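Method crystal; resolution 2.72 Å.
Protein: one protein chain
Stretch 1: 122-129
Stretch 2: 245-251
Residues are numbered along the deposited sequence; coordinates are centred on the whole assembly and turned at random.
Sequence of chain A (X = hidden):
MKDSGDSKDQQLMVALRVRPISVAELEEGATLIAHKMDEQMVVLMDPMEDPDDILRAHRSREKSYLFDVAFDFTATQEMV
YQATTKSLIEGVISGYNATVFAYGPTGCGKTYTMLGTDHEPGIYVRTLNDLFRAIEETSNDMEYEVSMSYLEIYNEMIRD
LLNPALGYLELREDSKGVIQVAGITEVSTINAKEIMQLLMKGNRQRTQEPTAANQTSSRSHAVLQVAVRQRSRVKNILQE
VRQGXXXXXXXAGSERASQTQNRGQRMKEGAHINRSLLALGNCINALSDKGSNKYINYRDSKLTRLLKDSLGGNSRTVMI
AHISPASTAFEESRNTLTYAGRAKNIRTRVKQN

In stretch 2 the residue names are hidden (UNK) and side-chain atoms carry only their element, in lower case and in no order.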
# COMPACT_ATOMS: atom_id res chain seq x y z
N GLY A 122 4.01 9.79 7.96
CA GLY A 122 3.06 8.70 7.78
C GLY A 122 3.44 7.34 8.34
O GLY A 122 4.10 7.22 9.38
N ILE A 123 3.02 6.30 7.62
CA ILE A 123 3.09 4.93 8.13
C ILE A 123 4.53 4.43 8.19
O ILE A 123 4.91 3.74 9.14
CB ILE A 123 2.22 4.00 7.26
CG1 ILE A 123 0.74 4.28 7.47
CG2 ILE A 123 2.54 2.52 7.57
CD1 ILE A 123 0.31 4.14 8.90
N TYR A 124 5.34 4.72 7.16
CA TYR A 124 6.73 4.29 7.11
C TYR A 124 7.46 4.55 8.42
O TYR A 124 7.81 3.61 9.14
CB TYR A 124 7.52 4.98 5.99
CG TYR A 124 7.09 4.67 4.57
CD1 TYR A 124 6.43 3.49 4.23
CD2 TYR A 124 7.35 5.57 3.55
CE1 TYR A 124 6.05 3.23 2.90
CE2 TYR A 124 6.99 5.33 2.26
CZ TYR A 124 6.33 4.17 1.92
OH TYR A 124 5.99 3.95 0.60
N VAL A 125 7.68 5.82 8.74
CA VAL A 125 8.52 6.15 9.89
C VAL A 125 7.85 5.74 11.19
O VAL A 125 8.52 5.29 12.13
CB VAL A 125 8.91 7.65 9.88
CG1 VAL A 125 9.55 8.06 8.56
CG2 VAL A 125 7.73 8.53 10.15
N ARG A 126 6.53 5.84 11.29
CA ARG A 126 5.87 5.41 12.52
C ARG A 126 6.08 3.93 12.74
O ARG A 126 6.33 3.48 13.86
CB ARG A 126 4.37 5.75 12.49
CG ARG A 126 4.10 7.23 12.61
CD ARG A 126 2.69 7.65 12.29
NE ARG A 126 2.37 8.81 13.12
CZ ARG A 126 2.68 10.08 12.84
NH1 ARG A 126 3.29 10.40 11.71
NH2 ARG A 126 2.37 11.04 13.69
N THR A 127 6.04 3.15 11.66
CA THR A 127 6.26 1.72 11.77
C THR A 127 7.72 1.39 12.02
O THR A 127 8.02 0.53 12.85
CB THR A 127 5.75 1.02 10.51
OG1 THR A 127 4.45 1.54 10.19
CG2 THR A 127 5.64 -0.47 10.74
N LEU A 128 8.64 2.04 11.29
CA LEU A 128 10.06 1.83 11.59
C LEU A 128 10.37 2.14 13.04
O LEU A 128 11.25 1.53 13.64
CB LEU A 128 10.95 2.66 10.66
CG LEU A 128 11.22 2.17 9.23
CD1 LEU A 128 10.06 2.19 8.27
CD2 LEU A 128 12.37 2.94 8.63
N ASN A 129 9.62 3.06 13.62
CA ASN A 129 9.93 3.57 14.95
C ASN A 129 9.52 2.58 16.03
O ASN A 129 10.32 2.23 16.90
CB ASN A 129 9.25 4.91 15.12
CG ASN A 129 10.04 5.85 15.95
OD1 ASN A 129 10.21 5.66 17.17
ND2 ASN A 129 10.61 6.85 15.30
N UNK A 245 9.49 -10.29 7.34
CA UNK A 245 9.63 -9.40 6.19
C UNK A 245 8.37 -8.55 6.11
O UNK A 245 7.27 -9.07 5.91
c UNK A 245 9.86 -10.21 4.93
c UNK A 245 11.00 -10.34 2.72
n UNK A 245 11.37 -11.11 0.06
n UNK A 245 11.73 -9.57 1.73
c UNK A 245 11.89 -9.96 0.46
c UNK A 245 10.70 -9.48 3.92
n UNK A 245 12.56 -9.18 -0.40
N UNK A 246 8.53 -7.24 6.31
CA UNK A 246 7.44 -6.28 6.20
C UNK A 246 7.57 -5.55 4.87
O UNK A 246 8.66 -5.13 4.48
c UNK A 246 5.01 -4.54 7.11
c UNK A 246 6.48 -4.10 7.19
c UNK A 246 7.44 -5.29 7.37
c UNK A 246 6.66 -3.04 8.25
N UNK A 247 6.45 -5.41 4.16
CA UNK A 247 6.38 -4.67 2.91
C UNK A 247 5.40 -3.53 3.06
O UNK A 247 4.26 -3.75 3.49
c UNK A 247 7.01 -6.40 1.18
c UNK A 247 8.99 -7.99 0.09
c UNK A 247 8.13 -8.51 1.02
c UNK A 247 5.93 -5.55 1.75
c UNK A 247 8.87 -6.69 -0.30
c UNK A 247 7.15 -7.72 1.56
c UNK A 247 7.88 -5.89 0.24
N UNK A 248 5.83 -2.32 2.69
CA UNK A 248 4.99 -1.13 2.80
C UNK A 248 4.93 -0.45 1.44
O UNK A 248 5.94 0.07 0.95
c UNK A 248 5.27 -0.74 5.28
c UNK A 248 7.56 0.23 6.51
s UNK A 248 5.78 0.31 6.66
c UNK A 248 5.52 -0.19 3.89
N UNK A 249 3.76 -0.47 0.82
CA UNK A 249 3.63 -0.19 -0.60
C UNK A 249 2.73 1.01 -0.82
O UNK A 249 1.61 1.07 -0.30
c UNK A 249 4.13 -2.56 -1.17
c UNK A 249 2.94 -1.07 -2.84
c UNK A 249 3.57 -3.93 -1.46
c UNK A 249 3.13 -1.42 -1.36
N UNK A 250 3.25 1.97 -1.61
CA UNK A 250 2.52 3.09 -2.18
C UNK A 250 2.21 2.74 -3.63
O UNK A 250 3.07 2.89 -4.50
o UNK A 250 1.34 5.57 -2.55
c UNK A 250 2.59 5.61 -2.48
o UNK A 250 3.24 6.64 -2.75
c UNK A 250 3.35 4.35 -2.07
N UNK A 251 1.00 2.28 -3.90
CA UNK A 251 0.67 1.70 -5.20
C UNK A 251 0.59 2.77 -6.29
O UNK A 251 0.59 3.98 -6.04
c UNK A 251 -0.73 -0.38 -4.44
c UNK A 251 0.21 -1.33 -5.11
c UNK A 251 -0.66 0.96 -5.17
c UNK A 251 -2.13 -0.93 -4.45

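Position 245 opens the stretch within a strand that begins earlier in the chain. Its side chain has seven atoms: three carbons, a nitrogen, then a carbon carrying two more nitrogens. This is a guanidinium group, and the residue is Arg245. It does not touch stretch 1. All three of its side-chain nitrogens are hydrogen-bonded elsewhere in the structure.

Position 246 has four side-chain carbons, forked at the second. That fork identifies Leu246. Its CA-to-CB bond points toward the helix, and CD2 lies 3.7 Å from CG2 of Thr127.

Position 247 has one carbon followed by a ring of six carbons, with no hydroxyl oxygen. It is Phe247. Its side chain is out of reach of stretch 1, so it takes no part in the contact.

Position 248 has an unbranched chain of two carbons, a sulfur and a last carbon. Only methionine fits, so this is Met248. Its CA-to-CB bond points toward stretch 1, and it touches four residues there. CB is 3.6 Å from CE1 of Tyr124, near the plane of the ring and at its edge. SD is 4.0 Å from CG2 of Ile123 and 3.9 Å from CB of Thr127. CE reaches CD1 of Leu128 at 3.6 Å. SD also lies 5.4 Å from the centroid of the Tyr124 ring, again at the edge.

Position 249 has four carbons, forked at the first, with one arm two carbons long. This is Ile249. Its CA-to-CB bond points away from the helix, and it makes no contact with stretch 1.

Position 250 has two carbons, the second carrying two oxygens. This carboxylate belongs to Asp250. Its CB is 3.8 Å from OH of Tyr124, but no hydrogen bond joins the two residues. OD2 is hydrogen-bonded elsewhere in the structure.

Position 251 has four carbons, forked at the second, and is Leu251. It is out of reach of stretch 1.

The contact follows the alternation of the strand: 246, 248 and 250 face the helix. Helix and strand run nearly antiparallel, at 166°, so Thr127 meets Leu246 while Tyr124 reaches Asp250. Met248 sits between these ends and has the largest area covered by the other stretch. No hydrogen bond crosses the interface; packing is what the geometry offers. Thr127 OG1 instead donates a very short hydrogen bond of 2.5 Å to O of Ile123, within the helix, while its CG2 packs against Leu246.

Stretch 2, residues 245-251: RLFMIDL
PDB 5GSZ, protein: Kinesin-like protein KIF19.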